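Local coordinates for protein dicer Related Helicase (Caenorhabditis elegans, PDB 6M6Q) that probably hydrolyses ATP as an RNA-binding helicase of the RIG-I-like receptor family, here represented by its N-terminal domain, at residues R69-E74 with T230-D235. Sequence-based numbering, arbitrary orientation. Where two conformers were deposited one is given.
Sequences RMIIDE and TDLVED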
loop_
_atom_site.group_PDB
_atom_site.type_symbol
_atom_site.label_atom_id
_atom_site.label_comp_id
_atom_site.label_asym_id
_atom_site.label_seq_id
_atom_site.Cartn_x
_atom_site.Cartn_y
_atom_site.Cartn_z
ATOM N N ARG B 69 21.027 10.143 -5.939
ATOM C CA ARG B 69 22.292 9.400 -6.180
ATOM C C ARG B 69 21.987 7.912 -6.217
ATOM O O ARG B 69 22.163 7.307 -7.284
ATOM C CB ARG B 69 23.322 9.706 -5.098
ATOM C CG ARG B 69 23.751 11.163 -5.053
ATOM C CD ARG B 69 23.886 11.735 -6.443
ATOM N NE ARG B 69 24.428 13.072 -6.393
ATOM C CZ ARG B 69 25.021 13.687 -7.403
ATOM N NH1 ARG B 69 25.163 13.084 -8.571
ATOM N NH2 ARG B 69 25.474 14.913 -7.236
ATOM N N MET B 70 21.468 7.363 -5.125
ATOM C CA MET B 70 21.185 5.912 -5.011
ATOM C C MET B 70 20.498 5.395 -6.288
ATOM O O MET B 70 20.702 4.239 -6.613
ATOM C CB MET B 70 20.308 5.620 -3.802
ATOM C CG MET B 70 21.081 5.666 -2.496
ATOM S SD MET B 70 22.223 4.263 -2.311
ATOM C CE MET B 70 22.295 4.143 -0.522
ATOM N N ILE B 71 19.791 6.263 -7.017
ATOM C CA ILE B 71 19.021 5.911 -8.243
ATOM C C ILE B 71 19.946 5.966 -9.477
ATOM O O ILE B 71 19.856 5.037 -10.312
ATOM C CB ILE B 71 17.783 6.824 -8.388
ATOM C CG1 ILE B 71 16.746 6.562 -7.283
ATOM C CG2 ILE B 71 17.164 6.702 -9.782
ATOM C CD1 ILE B 71 15.681 7.636 -7.182
ATOM N N ILE B 72 20.785 7.005 -9.604
ATOM C CA ILE B 72 21.535 7.326 -10.867
ATOM C C ILE B 72 23.004 6.879 -10.768
ATOM O O ILE B 72 23.613 6.670 -11.832
ATOM C CB ILE B 72 21.432 8.820 -11.220
ATOM C CG1 ILE B 72 21.960 9.718 -10.099
ATOM C CG2 ILE B 72 20.009 9.167 -11.607
ATOM C CD1 ILE B 72 22.011 11.187 -10.464
ATOM N N ASP B 73 23.557 6.775 -9.549
ATOM C CA ASP B 73 24.943 6.275 -9.280
ATOM C C ASP B 73 25.203 5.012 -10.107
ATOM O O ASP B 73 24.356 4.098 -10.097
ATOM C CB ASP B 73 25.174 5.972 -7.791
ATOM C CG ASP B 73 25.659 7.162 -6.963
ATOM O OD1 ASP B 73 25.744 8.296 -7.525
ATOM O OD2 ASP B 73 25.938 6.955 -5.760
ATOM N N GLU B 74 26.323 4.993 -10.821
ATOM C CA GLU B 74 26.842 3.829 -11.576
ATOM C C GLU B 74 27.174 2.717 -10.577
ATOM O O GLU B 74 27.659 2.979 -9.482
ATOM C CB GLU B 74 28.074 4.281 -12.375
ATOM C CG GLU B 74 28.175 3.697 -13.775
ATOM C CD GLU B 74 27.213 4.278 -14.786
ATOM O OE1 GLU B 74 27.045 5.517 -14.797
ATOM O OE2 GLU B 74 26.664 3.495 -15.590
ATOM N N THR B 230 15.214 6.145 -20.982
ATOM C CA THR B 230 16.472 5.704 -20.297
ATOM C C THR B 230 16.543 4.169 -20.232
ATOM O O THR B 230 15.504 3.513 -20.112
ATOM C CB THR B 230 16.672 6.344 -18.905
ATOM O OG1 THR B 230 15.809 5.753 -17.932
ATOM C CG2 THR B 230 16.480 7.843 -18.911
ATOM N N ASP B 231 17.745 3.624 -20.280
ATOM C CA ASP B 231 17.994 2.177 -20.072
ATOM C C ASP B 231 17.782 1.864 -18.593
ATOM O O ASP B 231 17.203 0.790 -18.299
ATOM C CB ASP B 231 19.382 1.782 -20.584
ATOM C CG ASP B 231 19.512 1.900 -22.099
ATOM O OD1 ASP B 231 20.065 0.971 -22.718
ATOM O OD2 ASP B 231 19.032 2.911 -22.650
ATOM N N LEU B 232 18.163 2.803 -17.708
ATOM C CA LEU B 232 18.183 2.634 -16.223
ATOM C C LEU B 232 16.786 2.248 -15.721
ATOM O O LEU B 232 16.690 1.294 -14.925
ATOM C CB LEU B 232 18.657 3.938 -15.580
ATOM C CG LEU B 232 18.920 3.895 -14.072
ATOM C CD1 LEU B 232 20.082 4.806 -13.710
ATOM C CD2 LEU B 232 17.681 4.283 -13.268
ATOM N N VAL B 233 15.756 2.988 -16.126
ATOM C CA VAL B 233 14.363 2.801 -15.641
ATOM C C VAL B 233 13.773 1.588 -16.363
ATOM O O VAL B 233 13.103 0.777 -15.717
ATOM C CB VAL B 233 13.513 4.076 -15.837
ATOM C CG1 VAL B 233 12.051 3.859 -15.434
ATOM C CG2 VAL B 233 14.101 5.269 -15.078
ATOM N N GLU B 234 14.092 1.418 -17.631
ATOM C CA GLU B 234 13.589 0.286 -18.440
ATOM C C GLU B 234 13.912 -1.053 -17.750
ATOM O O GLU B 234 12.979 -1.830 -17.558
ATOM C CB GLU B 234 14.178 0.329 -19.841
ATOM C CG GLU B 234 13.653 -0.785 -20.725
ATOM C CD GLU B 234 12.187 -0.651 -21.094
ATOM O OE1 GLU B 234 11.825 0.409 -21.694
ATOM O OE2 GLU B 234 11.397 -1.608 -20.795
ATOM N N ASP B 235 15.194 -1.305 -17.418
ATOM C CA ASP B 235 15.674 -2.605 -16.855
ATOM C C ASP B 235 15.291 -2.709 -15.365
ATOM O O ASP B 235 15.356 -3.879 -14.771
ATOM C CB ASP B 235 17.183 -2.773 -17.076
ATOM C CG ASP B 235 18.048 -2.218 -15.955
ATOM O OD1 ASP B 235 18.759 -1.220 -16.207
ATOM O OD2 ASP B 235 18.034 -2.812 -14.846
#
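Ile72 and Leu232 bring the two backbones nearest, their CA atoms 7.9 Å apart, where the last turn of helix 63-72 meets the first turn of the short helix 231-236. At Asp73 the first chain leaves helical geometry, although Asp73 N still bonds to Arg69 O at 2.7 Å. In the other segment, Thr230 is the N-cap of helix 231-236, its OG1 taking a weak bond from Val233 N at 3.3 Å; the same hydroxyl also bonds to Asp38 of helix 33-42. The contact joins the terminal turns of two helices, and no hydrogen bond crosses it.

Leu232 takes part in every contact between the segments. With CG of Leu232 anti to the backbone N (chi1 -172°), its isopropyl fork reaches across to the main chain of the last turn. CD1 rests 3.4 Å from Ile71 O and 4.1 Å from Ile72 CA, while CD2 lies 4.3 Å from Ile71 CG2, the one meeting of apolar side chains. Otherwise the methyls lie against backbone, and apart from CG2 of Ile71 the isoleucine side chains are turned to other neighbours: Ile71 packs on Val41 and Phe119, and Ile72 touches Thr44. Shortening Leu232 to an alanine would remove both methyls, which is likely to open a gap beside the Ile71 carbonyl and leave Ile71 CG2 without its apolar neighbour on this side.

Leu232 also touches Arg116 of helix 94-127, and NH1 of that arginine bonds to Asp73 O. The arrangement exemplifies a small side-on contact between terminal helix turns in the helicase's N-terminal domain, built of helices and loops without strands.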